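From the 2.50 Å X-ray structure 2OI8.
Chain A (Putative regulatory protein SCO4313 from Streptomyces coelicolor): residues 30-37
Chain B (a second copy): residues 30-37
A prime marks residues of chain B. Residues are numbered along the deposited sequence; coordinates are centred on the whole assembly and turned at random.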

# COMPACT_ATOMS: atom_id res chain seq x y z
N ALA A 30 1.80 15.75 4.45
CA ALA A 30 1.53 15.98 3.04
C ALA A 30 2.79 16.43 2.31
O ALA A 30 3.24 15.76 1.38
CB ALA A 30 0.41 16.99 2.86
N THR A 31 3.39 17.53 2.77
CA THR A 31 4.51 18.12 2.05
C THR A 31 5.84 17.41 2.28
O THR A 31 6.57 17.19 1.34
CB THR A 31 4.61 19.68 2.27
OG1 THR A 31 4.15 20.03 3.58
CG2 THR A 31 3.77 20.43 1.23
N ALA A 32 6.14 17.01 3.51
CA ALA A 32 7.48 16.47 3.82
C ALA A 32 7.53 15.02 4.30
O ALA A 32 8.62 14.47 4.52
CB ALA A 32 8.20 17.38 4.81
N GLY A 33 6.36 14.40 4.46
CA GLY A 33 6.27 12.99 4.84
C GLY A 33 6.36 12.76 6.33
O GLY A 33 7.13 13.43 7.03
N ALA A 34 5.57 11.82 6.82
CA ALA A 34 5.67 11.40 8.21
C ALA A 34 7.14 11.13 8.51
O ALA A 34 7.92 10.90 7.58
CB ALA A 34 4.84 10.14 8.43
N SER A 35 7.54 11.19 9.77
CA SER A 35 8.96 10.89 10.15
C SER A 35 9.83 12.14 10.04
O SER A 35 10.55 12.48 10.99
CB SER A 35 9.56 9.75 9.31
OG SER A 35 10.79 9.27 9.85
N ALA A 36 9.75 12.83 8.90
CA ALA A 36 10.24 14.20 8.80
C ALA A 36 9.35 15.10 9.64
O ALA A 36 9.70 16.24 9.92
CB ALA A 36 10.25 14.66 7.35
N LEU A 37 8.20 14.57 10.05
CA LEU A 37 7.23 15.31 10.86
C LEU A 37 7.78 15.73 12.23
O LEU A 37 8.23 14.89 13.00
CB LEU A 37 5.97 14.44 11.02
CG LEU A 37 4.91 14.76 12.07
CD1 LEU A 37 4.29 16.15 11.86
CD2 LEU A 37 3.86 13.68 12.03
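Chain B (30-37) ATAGASAL

Chain B brings to this contact the same eight residues as chain A, ATAGASAL, and an exact two-fold axis relates the two, so every contact off the axis occurs twice. In both copies the stretch opens on the last turn of a helix, residues 30-32, and then changes course. Gly33′ is the first residue to leave helical geometry, at phi/psi 84/141, a positive phi that by itself favours glycine. Ala34′ is extended at -48/157, and Ser35′ takes a second positive phi, 87/-51, before Ala36′ and Leu37′ return to negative phi. A weak backbone hydrogen bond from Ala36′ N to Ala34′ O, 3.0 Å long, spans the bend at Ser35′.

From Ala32′ to Ala36′ the chain B stretch runs roughly antiparallel to the same segment of chain A, so that helix end meets loop and loop meets helix end. The CA atoms of Ala32 and Ser35′ lie 6.2 Å apart, those of Ser35 and Ala32′ the same, and between these pairs the CA atoms of Ala36 and Ala36′ stand 6.1 Å apart across the axis.

Ser35′ covers the most surface on its side, as Ser35 does on the other. Its CA-to-CB bond points toward chain A, and with chi1 in the t well its OG comes to the C-terminal end of the opposing helix, 3.7 Å from Ala32 O and 4.1 Å from Thr31 O. These are packing distances; no hydrogen bond crosses between the stretches. The symmetric approach sets Ser35 OG 3.7 Å from Ala32′ O. Ala32′ is next in covered area, although its CA-to-CB bond points sideways, and its CB stays 5.1 Å from Ser35 OG; its closest approach is made through its carbonyl.

Ala36′ supplies the apolar part. Its CB meets Ala36 CB at 4.3 Å, a methyl-to-methyl contact across the two-fold, made although both CA-to-CB bonds point sideways.

Gly33′ gives a rule of backbone rather than of spacing. A CB placed there would point toward chain A and come 4.2 Å from Ser35 CB and 4.1 Å from Ala34 O, close but not overlapping, so the backbone angle is the clearer reason to read glycine here. Ala30′ and Leu37′ stay out of reach, and Leu37′ is buried all the same.

For a designer the lesson is modest in scale, 188 Å² summed over both sides: two helix ends and their following loops meet through small residues, with a serine set against each helix end and an alanine pair meeting at the axis.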

# COMPACT_ATOMS: atom_id res chain seq x y z
N ALA B 30 15.29 4.08 4.56
CA ALA B 30 14.98 3.19 5.68
C ALA B 30 14.79 3.98 6.97
O ALA B 30 13.71 3.93 7.57
CB ALA B 30 16.07 2.14 5.84
N THR B 31 15.80 4.74 7.36
CA THR B 31 15.77 5.42 8.65
C THR B 31 14.92 6.68 8.68
O THR B 31 14.17 6.88 9.61
CB THR B 31 17.21 5.65 9.25
OG1 THR B 31 18.16 5.86 8.20
CG2 THR B 31 17.66 4.45 10.08
N ALA B 32 14.99 7.51 7.64
CA ALA B 32 14.31 8.82 7.68
C ALA B 32 13.21 9.05 6.65
O ALA B 32 12.55 10.11 6.66
CB ALA B 32 15.34 9.95 7.61
N GLY B 33 13.00 8.08 5.76
CA GLY B 33 11.93 8.14 4.77
C GLY B 33 12.31 8.91 3.53
O GLY B 33 13.00 9.94 3.59
N ALA B 34 11.86 8.41 2.38
CA ALA B 34 12.02 9.14 1.13
C ALA B 34 11.56 10.57 1.37
O ALA B 34 10.80 10.83 2.31
CB ALA B 34 11.20 8.48 0.04
N SER B 35 12.02 11.52 0.55
CA SER B 35 11.57 12.94 0.69
C SER B 35 12.43 13.69 1.71
O SER B 35 12.93 14.78 1.41
CB SER B 35 10.08 13.06 1.06
OG SER B 35 9.58 14.38 0.90
N ALA B 36 12.59 13.11 2.89
CA ALA B 36 13.65 13.53 3.81
C ALA B 36 14.99 13.16 3.21
O ALA B 36 16.03 13.63 3.66
CB ALA B 36 13.47 12.87 5.17
N LEU B 37 14.96 12.32 2.18
CA LEU B 37 16.17 11.86 1.49
C LEU B 37 16.97 12.99 0.83
O LEU B 37 16.43 13.73 0.02
CB LEU B 37 15.78 10.80 0.46
CG LEU B 37 16.73 10.36 -0.65
CD1 LEU B 37 18.02 9.75 -0.09
CD2 LEU B 37 16.01 9.39 -1.55